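Local coordinates for protein glycoside hydrolase family 81 (Clostridium thermocellum, PDB 6FOP) that belongs to glycoside hydrolase family 81 and probably hydrolyses beta-1,3-glucans such as laminarin as part of the cellulosome, at residues Phe110-Ile123 with Thr126-Gly140. Numbering follows the deposited sequence.
Sequences FAVDAVMASGSGSI and TLMKGSPYAYFVFTG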
# COMPACT_ATOMS: atom_id res chain seq x y z
N PHE A 110 7.49 -7.83 -7.55
CA PHE A 110 7.90 -8.30 -6.23
C PHE A 110 9.31 -8.89 -6.19
O PHE A 110 9.62 -9.74 -5.34
CB PHE A 110 6.84 -9.23 -5.58
CG PHE A 110 6.23 -10.29 -6.46
CD1 PHE A 110 5.14 -9.98 -7.31
CD2 PHE A 110 6.60 -11.62 -6.34
CE1 PHE A 110 4.52 -10.96 -8.05
CE2 PHE A 110 5.97 -12.61 -7.09
CZ PHE A 110 4.96 -12.27 -7.98
N ALA A 111 10.19 -8.34 -7.02
CA ALA A 111 11.60 -8.72 -6.99
C ALA A 111 12.46 -7.56 -7.45
O ALA A 111 11.98 -6.62 -8.12
CB ALA A 111 11.86 -9.99 -7.81
N VAL A 112 13.75 -7.67 -7.17
CA VAL A 112 14.76 -6.71 -7.63
C VAL A 112 16.03 -7.47 -7.99
O VAL A 112 16.43 -8.38 -7.27
CB VAL A 112 15.06 -5.62 -6.58
CG1 VAL A 112 15.48 -6.20 -5.23
CG2 VAL A 112 16.07 -4.60 -7.07
N ASP A 113 16.65 -7.07 -9.10
CA ASP A 113 18.00 -7.49 -9.44
C ASP A 113 18.91 -6.30 -9.16
O ASP A 113 18.65 -5.20 -9.65
CB ASP A 113 18.13 -7.80 -10.93
CG ASP A 113 17.28 -8.97 -11.39
OD1 ASP A 113 16.83 -9.81 -10.58
OD2 ASP A 113 17.06 -9.05 -12.63
N ALA A 114 19.98 -6.54 -8.40
CA ALA A 114 20.99 -5.50 -8.12
C ALA A 114 22.38 -6.02 -8.46
O ALA A 114 22.65 -7.21 -8.33
CB ALA A 114 20.93 -5.08 -6.65
N VAL A 115 23.25 -5.10 -8.87
CA VAL A 115 24.60 -5.45 -9.29
C VAL A 115 25.61 -4.69 -8.45
O VAL A 115 25.46 -3.49 -8.20
CB VAL A 115 24.82 -5.06 -10.77
CG1 VAL A 115 26.29 -5.26 -11.19
CG2 VAL A 115 23.92 -5.86 -11.68
N MET A 116 26.63 -5.41 -8.01
CA MET A 116 27.83 -4.84 -7.41
C MET A 116 28.99 -5.22 -8.33
O MET A 116 29.15 -6.39 -8.63
CB MET A 116 28.03 -5.47 -6.02
CG MET A 116 26.79 -5.50 -5.18
SD MET A 116 27.14 -6.22 -3.58
CE MET A 116 27.92 -4.72 -2.98
N ALA A 117 29.78 -4.26 -8.78
CA ALA A 117 30.83 -4.55 -9.74
C ALA A 117 32.05 -3.68 -9.55
O ALA A 117 31.94 -2.48 -9.35
CB ALA A 117 30.30 -4.37 -11.15
N SER A 118 33.22 -4.30 -9.66
CA SER A 118 34.47 -3.57 -9.82
C SER A 118 35.01 -3.97 -11.20
O SER A 118 34.40 -4.74 -11.93
CB SER A 118 35.46 -4.01 -8.75
OG SER A 118 35.98 -5.28 -9.13
N GLY A 119 36.17 -3.46 -11.54
CA GLY A 119 36.81 -3.84 -12.78
C GLY A 119 37.24 -5.30 -12.82
O GLY A 119 37.46 -5.82 -13.90
N SER A 120 37.37 -5.95 -11.66
CA SER A 120 37.84 -7.33 -11.64
C SER A 120 36.80 -8.37 -11.19
O SER A 120 37.12 -9.54 -10.98
CB SER A 120 39.13 -7.44 -10.80
OG SER A 120 38.85 -7.32 -9.43
N GLY A 121 35.54 -7.97 -11.05
CA GLY A 121 34.51 -8.95 -10.70
C GLY A 121 33.18 -8.33 -10.30
O GLY A 121 33.09 -7.13 -10.05
N SER A 122 32.16 -9.16 -10.21
CA SER A 122 30.80 -8.67 -9.91
C SER A 122 29.95 -9.74 -9.27
O SER A 122 30.21 -10.92 -9.40
CB SER A 122 30.13 -8.17 -11.19
OG SER A 122 29.74 -9.25 -12.02
N ILE A 123 28.92 -9.29 -8.55
CA ILE A 123 27.85 -10.14 -8.09
C ILE A 123 26.54 -9.47 -8.55
O ILE A 123 26.33 -8.28 -8.29
CB ILE A 123 27.80 -10.25 -6.55
CG1 ILE A 123 29.16 -10.67 -5.99
CG2 ILE A 123 26.71 -11.25 -6.12
CD1 ILE A 123 29.25 -10.60 -4.49
N THR A 126 19.46 -11.38 -7.12
CA THR A 126 18.01 -11.27 -7.24
C THR A 126 17.41 -11.55 -5.86
O THR A 126 17.58 -12.66 -5.31
CB THR A 126 17.44 -12.27 -8.25
OG1 THR A 126 18.02 -12.02 -9.52
CG2 THR A 126 15.92 -12.17 -8.38
N LEU A 127 16.72 -10.53 -5.34
CA LEU A 127 16.04 -10.54 -4.04
C LEU A 127 14.54 -10.51 -4.32
O LEU A 127 14.09 -9.72 -5.17
CB LEU A 127 16.45 -9.35 -3.21
CG LEU A 127 17.94 -9.03 -3.20
CD1 LEU A 127 18.18 -7.79 -2.34
CD2 LEU A 127 18.81 -10.21 -2.77
N MET A 128 13.78 -11.38 -3.66
CA MET A 128 12.37 -11.52 -3.98
C MET A 128 11.50 -11.58 -2.73
O MET A 128 11.74 -12.38 -1.81
CB MET A 128 12.15 -12.75 -4.84
CG MET A 128 10.70 -13.09 -5.13
SD MET A 128 10.70 -14.37 -6.36
CE MET A 128 9.05 -14.97 -6.23
N LYS A 129 10.47 -10.74 -2.74
CA LYS A 129 9.45 -10.73 -1.71
C LYS A 129 8.56 -11.93 -2.00
O LYS A 129 8.09 -12.09 -3.13
CB LYS A 129 8.66 -9.45 -1.77
CG LYS A 129 7.47 -9.38 -0.84
CD LYS A 129 6.93 -7.96 -0.67
CE LYS A 129 7.88 -7.04 0.05
NZ LYS A 129 8.21 -7.45 1.46
N GLY A 130 8.32 -12.77 -1.00
CA GLY A 130 7.58 -13.98 -1.21
C GLY A 130 8.39 -15.16 -1.74
O GLY A 130 7.80 -16.13 -2.23
N SER A 131 9.71 -15.13 -1.60
CA SER A 131 10.54 -16.28 -1.95
C SER A 131 11.40 -16.66 -0.76
O SER A 131 12.02 -15.80 -0.17
CB SER A 131 11.46 -15.99 -3.12
OG SER A 131 12.21 -17.15 -3.46
N PRO A 132 11.58 -17.96 -0.53
CA PRO A 132 12.61 -18.38 0.45
C PRO A 132 14.01 -18.41 -0.15
O PRO A 132 14.96 -18.71 0.57
CB PRO A 132 12.14 -19.79 0.82
CG PRO A 132 11.54 -20.29 -0.41
CD PRO A 132 10.81 -19.12 -1.03
N TYR A 133 14.13 -18.18 -1.46
CA TYR A 133 15.40 -18.17 -2.18
C TYR A 133 15.95 -16.78 -2.39
O TYR A 133 15.18 -15.80 -2.44
CB TYR A 133 15.27 -18.78 -3.55
CG TYR A 133 14.87 -20.23 -3.58
CD1 TYR A 133 15.84 -21.25 -3.43
CD2 TYR A 133 13.57 -20.62 -3.80
CE1 TYR A 133 15.49 -22.58 -3.49
CE2 TYR A 133 13.20 -21.95 -3.84
CZ TYR A 133 14.19 -22.94 -3.69
OH TYR A 133 13.79 -24.27 -3.77
N ALA A 134 17.28 -16.69 -2.56
CA ALA A 134 17.92 -15.54 -3.21
C ALA A 134 18.89 -16.12 -4.24
O ALA A 134 19.48 -17.19 -4.01
CB ALA A 134 18.65 -14.63 -2.24
N TYR A 135 18.98 -15.46 -5.38
CA TYR A 135 19.68 -15.99 -6.55
C TYR A 135 20.82 -15.05 -6.94
O TYR A 135 20.67 -13.84 -6.90
CB TYR A 135 18.73 -16.12 -7.73
CG TYR A 135 17.41 -16.83 -7.42
CD1 TYR A 135 17.32 -18.20 -7.33
CD2 TYR A 135 16.25 -16.10 -7.21
CE1 TYR A 135 16.15 -18.84 -7.07
CE2 TYR A 135 15.06 -16.73 -6.94
CZ TYR A 135 14.98 -18.08 -6.85
OH TYR A 135 13.77 -18.70 -6.58
N PHE A 136 21.97 -15.64 -7.34
CA PHE A 136 23.16 -14.87 -7.61
C PHE A 136 23.87 -15.34 -8.88
O PHE A 136 23.88 -16.55 -9.17
CB PHE A 136 24.15 -14.98 -6.44
CG PHE A 136 23.57 -14.59 -5.09
CD1 PHE A 136 22.93 -15.53 -4.30
CD2 PHE A 136 23.66 -13.29 -4.64
CE1 PHE A 136 22.37 -15.17 -3.08
CE2 PHE A 136 23.10 -12.92 -3.42
CZ PHE A 136 22.47 -13.87 -2.65
N VAL A 137 24.48 -14.38 -9.58
CA VAL A 137 25.38 -14.70 -10.69
C VAL A 137 26.68 -13.94 -10.42
O VAL A 137 26.66 -12.75 -10.12
CB VAL A 137 24.78 -14.30 -12.05
CG1 VAL A 137 25.83 -14.43 -13.16
CG2 VAL A 137 23.59 -15.21 -12.35
N PHE A 138 27.79 -14.66 -10.53
CA PHE A 138 29.14 -14.14 -10.28
C PHE A 138 29.92 -13.95 -11.59
O PHE A 138 29.75 -14.72 -12.54
CB PHE A 138 29.90 -15.11 -9.37
CG PHE A 138 29.50 -15.00 -7.94
CD1 PHE A 138 28.27 -15.47 -7.50
CD2 PHE A 138 30.34 -14.40 -7.04
CE1 PHE A 138 27.89 -15.29 -6.18
CE2 PHE A 138 29.98 -14.24 -5.72
CZ PHE A 138 28.77 -14.70 -5.29
N THR A 139 30.77 -12.92 -11.62
CA THR A 139 31.83 -12.86 -12.61
C THR A 139 33.16 -12.57 -11.88
O THR A 139 33.20 -11.97 -10.81
CB THR A 139 31.61 -11.77 -13.66
OG1 THR A 139 31.84 -10.47 -13.07
CG2 THR A 139 30.26 -11.88 -14.30
N GLY A 140 34.24 -13.10 -12.44
CA GLY A 140 35.57 -12.74 -11.99
C GLY A 140 36.05 -13.44 -10.76
O GLY A 140 37.14 -13.13 -10.27
O HOH W 1 38.85 -11.23 -11.56
O HOH W 2 27.59 -10.87 -12.05
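S122 and T139 join their hydroxyls across the strands in a short hydrogen bond, 2.6 Å from S122 OG to T139 OG1. Both oxygens sit between their own backbone N and carbonyl carbon, with chi1 of 73° in each residue, and this turns them toward each other. A water extends the link from S122 OG to V137 O. The same two residues form an antiparallel hydrogen-bonded pair. The bond from S122 N to T139 O is 3.1 Å long, and its donor lies above the carbonyl plane. Next along, I123 lies beside F138. I123 CG2 rests over one face of the F138 ring, offset toward the rim, and I123 CG1 comes to 3.7 Å from F138 CE2.

A second side-chain bond joins D113 and T126, where strand 111-118 runs beside the later part of strand 121-128. T126 OG1 donates to D113 OD1 at 2.7 Å and meets the carboxylate from above its plane. V112 and L127 exchange two nearly straight backbone bonds, and V112 CG1 lies 3.9 Å from L127 CB. The M128 chain runs extended beside F110 and brings its CE to the edge of that ring, 4.0 Å from F110 CE2. K129 N bonds to F110 O from within the type II turn that runs from M128 to S131.

The three strands 111-118, 121-128 and 133-139 form an up-and-down antiparallel meander. Strand 103-107 flanks it beside 111-118, and strand 200-206 beside 133-139. Strand 59-63 packs on A114, M116 and L127, while strand 223-235 packs on F110, A111, M128 and Y135.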